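Ribonuclease VapC (PDB 6NKL) probably acts as the toxin of a toxin-antitoxin pair, a magnesium-dependent ribonuclease of the PIN-domain family that cleaves RNA. Local coordinates at residues Y3-I9 against V112-V118. Residues are numbered along the deposited sequence; the frame is centred on the assembly and turned at random.
Sequences YMLDTNI and VLITHNV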
ATOM      1  N   TYR B   3       0.347 -18.896   3.487  1.00 23.06           N
ATOM      2  CA  TYR B   3       1.424 -18.337   4.287  1.00 25.09           C
ATOM      3  C   TYR B   3       2.083 -17.181   3.524  1.00 27.33           C
ATOM      4  O   TYR B   3       2.700 -17.391   2.464  1.00 28.72           O
ATOM      5  CB  TYR B   3       2.450 -19.435   4.584  1.00 29.28           C
ATOM      6  CG  TYR B   3       1.976 -20.524   5.554  1.00 32.17           C
ATOM      7  CD1 TYR B   3       1.951 -20.287   6.920  1.00 27.26           C
ATOM      8  CD2 TYR B   3       1.588 -21.787   5.105  1.00 32.21           C
ATOM      9  CE1 TYR B   3       1.529 -21.260   7.810  1.00 36.05           C
ATOM     10  CE2 TYR B   3       1.165 -22.777   6.012  1.00 31.84           C
ATOM     11  CZ  TYR B   3       1.153 -22.499   7.356  1.00 27.77           C
ATOM     12  OH  TYR B   3       0.731 -23.424   8.285  1.00 37.66           O
ATOM     13  N   MET B   4       2.002 -15.976   4.082  1.00 28.93           N
ATOM     14  CA  MET B   4       2.551 -14.766   3.460  1.00 27.41           C
ATOM     15  C   MET B   4       3.838 -14.385   4.189  1.00 25.79           C
ATOM     16  O   MET B   4       3.811 -14.015   5.363  1.00 29.14           O
ATOM     17  CB  MET B   4       1.538 -13.619   3.498  1.00 25.64           C
ATOM     18  CG  MET B   4       2.061 -12.261   2.959  1.00 28.78           C
ATOM     19  SD  MET B   4       0.791 -10.981   2.833  1.00 31.02           S
ATOM     20  CE  MET B   4      -0.102 -11.535   1.361  1.00 32.90           C
ATOM     21  N   LEU B   5       4.955 -14.466   3.492  1.00 25.81           N
ATOM     22  CA  LEU B   5       6.239 -14.108   4.069  1.00 28.71           C
ATOM     23  C   LEU B   5       6.402 -12.599   3.996  1.00 29.59           C
ATOM     24  O   LEU B   5       6.350 -12.015   2.902  1.00 29.03           O
ATOM     25  CB  LEU B   5       7.387 -14.777   3.327  1.00 24.31           C
ATOM     26  CG  LEU B   5       7.294 -16.253   2.981  1.00 33.00           C
ATOM     27  CD1 LEU B   5       8.664 -16.642   2.471  1.00 31.28           C
ATOM     28  CD2 LEU B   5       6.900 -17.047   4.165  1.00 34.05           C
ATOM     29  N   ASP B   6       6.624 -11.981   5.143  1.00 24.01           N
ATOM     30  CA  ASP B   6       6.790 -10.542   5.184  1.00 32.20           C
ATOM     31  C   ASP B   6       8.224 -10.181   4.772  1.00 33.13           C
ATOM     32  O   ASP B   6       9.073 -11.038   4.531  1.00 25.76           O
ATOM     33  CB  ASP B   6       6.403 -10.019   6.566  1.00 27.17           C
ATOM     34  CG  ASP B   6       7.563  -9.986   7.557  1.00 43.19           C
ATOM     35  OD1 ASP B   6       8.545 -10.761   7.397  1.00 31.18           O
ATOM     36  OD2 ASP B   6       7.464  -9.172   8.533  1.00 38.75           O
ATOM     37  N   THR B   7       8.506  -8.890   4.713  1.00 29.74           N
ATOM     38  CA  THR B   7       9.811  -8.430   4.240  1.00 28.98           C
ATOM     39  C   THR B   7      10.934  -8.822   5.196  1.00 30.01           C
ATOM     40  O   THR B   7      12.040  -9.135   4.753  1.00 30.39           O
ATOM     41  CB  THR B   7       9.766  -6.915   4.068  1.00 31.62           C
ATOM     42  OG1 THR B   7       8.633  -6.565   3.263  1.00 29.52           O
ATOM     43  CG2 THR B   7      11.053  -6.397   3.443  1.00 31.99           C
ATOM     44  N   ASN B   8      10.679  -8.795   6.510  1.00 29.65           N
ATOM     45  CA  ASN B   8      11.736  -9.092   7.484  1.00 31.46           C
ATOM     46  C   ASN B   8      12.195 -10.541   7.408  1.00 32.06           C
ATOM     47  O   ASN B   8      13.389 -10.813   7.538  1.00 35.83           O
ATOM     48  CB  ASN B   8      11.277  -8.798   8.917  1.00 34.98           C
ATOM     49  CG  ASN B   8      11.129  -7.316   9.197  1.00 35.70           C
ATOM     50  OD1 ASN B   8      10.289  -6.913   9.983  1.00 51.29           O
ATOM     51  ND2 ASN B   8      11.935  -6.501   8.547  1.00 40.97           N
ATOM     52  N   ILE B   9      11.271 -11.487   7.218  1.00 32.61           N
ATOM     53  CA  ILE B   9      11.674 -12.889   7.169  1.00 31.96           C
ATOM     54  C   ILE B   9      12.449 -13.173   5.896  1.00 31.55           C
ATOM     55  O   ILE B   9      13.354 -14.013   5.888  1.00 32.44           O
ATOM     56  CB  ILE B   9      10.455 -13.823   7.308  1.00 33.54           C
ATOM     57  CG1 ILE B   9      10.894 -15.253   7.579  1.00 37.20           C
ATOM     58  CG2 ILE B   9       9.668 -13.908   6.043  1.00 34.06           C
ATOM     59  CD1 ILE B   9      11.542 -15.418   8.873  1.00 43.90           C
ATOM     60  N   VAL B 112      -1.884 -16.503   6.998  1.00 26.66           N
ATOM     61  CA  VAL B 112      -1.015 -16.460   8.168  1.00 25.15           C
ATOM     62  C   VAL B 112       0.229 -15.680   7.760  1.00 28.15           C
ATOM     63  O   VAL B 112       0.890 -16.036   6.786  1.00 31.25           O
ATOM     64  CB  VAL B 112      -0.655 -17.878   8.633  1.00 29.70           C
ATOM     65  CG1 VAL B 112       0.390 -17.852   9.736  1.00 30.97           C
ATOM     66  CG2 VAL B 112      -1.932 -18.619   9.109  1.00 39.86           C
ATOM     67  N   LEU B 113       0.539 -14.604   8.464  1.00 29.02           N
ATOM     68  CA  LEU B 113       1.706 -13.801   8.109  1.00 30.59           C
ATOM     69  C   LEU B 113       2.929 -14.344   8.838  1.00 29.31           C
ATOM     70  O   LEU B 113       2.904 -14.515  10.061  1.00 26.26           O
ATOM     71  CB  LEU B 113       1.483 -12.326   8.445  1.00 31.14           C
ATOM     72  CG  LEU B 113       2.590 -11.349   8.032  1.00 31.84           C
ATOM     73  CD1 LEU B 113       2.632 -11.193   6.509  1.00 33.98           C
ATOM     74  CD2 LEU B 113       2.418  -9.992   8.682  1.00 34.59           C
ATOM     75  N   ILE B 114       3.988 -14.619   8.073  1.00 26.52           N
ATOM     76  CA  ILE B 114       5.254 -15.134   8.585  1.00 24.28           C
ATOM     77  C   ILE B 114       6.251 -13.991   8.692  1.00 31.47           C
ATOM     78  O   ILE B 114       6.537 -13.314   7.699  1.00 26.63           O
ATOM     79  CB  ILE B 114       5.834 -16.226   7.677  1.00 24.54           C
ATOM     80  CG1 ILE B 114       4.854 -17.372   7.450  1.00 29.81           C
ATOM     81  CG2 ILE B 114       7.091 -16.784   8.321  1.00 33.19           C
ATOM     82  CD1 ILE B 114       4.216 -17.886   8.703  1.00 30.47           C
ATOM     83  N   THR B 115       6.831 -13.815   9.875  1.00 24.86           N
ATOM     84  CA  THR B 115       7.625 -12.634  10.145  1.00 33.13           C
ATOM     85  C   THR B 115       8.893 -13.031  10.909  1.00 38.76           C
ATOM     86  O   THR B 115       9.135 -14.207  11.205  1.00 37.05           O
ATOM     87  CB  THR B 115       6.777 -11.612  10.906  1.00 34.25           C
ATOM     88  OG1 THR B 115       7.521 -10.414  11.099  1.00 40.01           O
ATOM     89  CG2 THR B 115       6.416 -12.164  12.216  1.00 39.77           C
ATOM     90  N   HIS B 116       9.741 -12.039  11.159  1.00 39.64           N
ATOM     91  CA  HIS B 116      10.899 -12.172  12.037  1.00 42.45           C
ATOM     92  C   HIS B 116      10.989 -10.880  12.820  1.00 41.04           C
ATOM     93  O   HIS B 116      11.136  -9.805  12.223  1.00 42.39           O
ATOM     94  CB  HIS B 116      12.199 -12.391  11.264  1.00 39.37           C
ATOM     95  CG  HIS B 116      13.436 -12.256  12.108  1.00 48.31           C
ATOM     96  ND1 HIS B 116      13.785 -13.182  13.071  1.00 55.04           N
ATOM     97  CD2 HIS B 116      14.393 -11.300  12.145  1.00 45.67           C
ATOM     98  CE1 HIS B 116      14.911 -12.808  13.653  1.00 56.28           C
ATOM     99  NE2 HIS B 116      15.307 -11.675  13.102  1.00 56.44           N
ATOM    100  N   ASN B 117      10.846 -10.976  14.130  1.00 46.66           N
ATOM    101  CA  ASN B 117      11.158  -9.866  15.018  1.00 46.23           C
ATOM    102  C   ASN B 117      10.316  -8.622  14.707  1.00 54.20           C
ATOM    103  O   ASN B 117      10.823  -7.504  14.588  1.00 60.78           O
ATOM    104  CB  ASN B 117      12.654  -9.568  14.940  1.00 54.32           C
ATOM    105  CG  ASN B 117      13.180  -8.880  16.176  1.00 68.86           C
ATOM    106  OD1 ASN B 117      12.492  -8.794  17.203  1.00 69.68           O
ATOM    107  ND2 ASN B 117      14.414  -8.385  16.089  1.00 77.63           N
ATOM    108  N   VAL B 118       9.006  -8.820  14.583  1.00 43.32           N
ATOM    109  CA  VAL B 118       8.059  -7.711  14.527  1.00 43.11           C
ATOM    110  C   VAL B 118       6.979  -7.985  15.565  1.00 35.94           C
ATOM    111  O   VAL B 118       5.849  -8.346  15.228  1.00 35.48           O
ATOM    112  CB  VAL B 118       7.459  -7.542  13.117  1.00 41.15           C
ATOM    113  CG1 VAL B 118       6.441  -6.469  13.104  1.00 37.66           C
ATOM    114  CG2 VAL B 118       8.559  -7.211  12.105  1.00 43.48           C
TER
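The carboxylate of Asp-6 reaches across to Thr-115, where strand 3-5 gives way to a helix. Its CG sits between the backbone N and the carbonyl carbon (chi1 89°), which brings the group over the neighbouring strand. There the hydroxyl OG1 of Thr-115 donates to Asp-6 OD2 at 2.9 Å, from well above the carboxylate plane. The other oxygen, Asp-6 OD1, caps the helix by accepting from Ile-9 N at 2.8 Å, met nearly along its C-O axis. Held through both oxygens, the carboxylate has its rotation restrained; Asp-6 is a predicted magnesium ligand, and Val-118 lies close to the second one, Asp-99.

Behind this site the strands pair in parallel, in a ladder that runs from Val-112 O to Met-4 N, from Met-4 O to Ile-114 N (2.8 Å), and from Ile-114 O to Asp-6 N, all nearly straight. On one face Leu-5 and Ile-114 lie side by side, CD2 of Leu-5 being 3.8 Å from CB of Ile-114. CD1 of Ile-114 comes obliquely to the Tyr-3 ring, touching its CD1 at 3.8 Å, while Val-112 runs alongside that ring. Ile-9 extends this apolar row: its CG1 is anti to the backbone N (chi1 -167°), and CD1 ends 3.9 Å from His-116 CB. On the opposite face CD1 of Leu-113 slants against Met-4 CG at 3.8 Å.

Strand 2-5 is the middle strand of the parallel PIN-domain sheet and 112-115 is its neighbour, with strand 33-37 on the far side of 2-5 and strand 128-131 beyond 112-115. Helix 97-109 covers the Met-4 and Leu-113 face through Ile-102, His-105 and Leu-109, whereas Trp-132 packs on Tyr-3 and Ile-114 from the other.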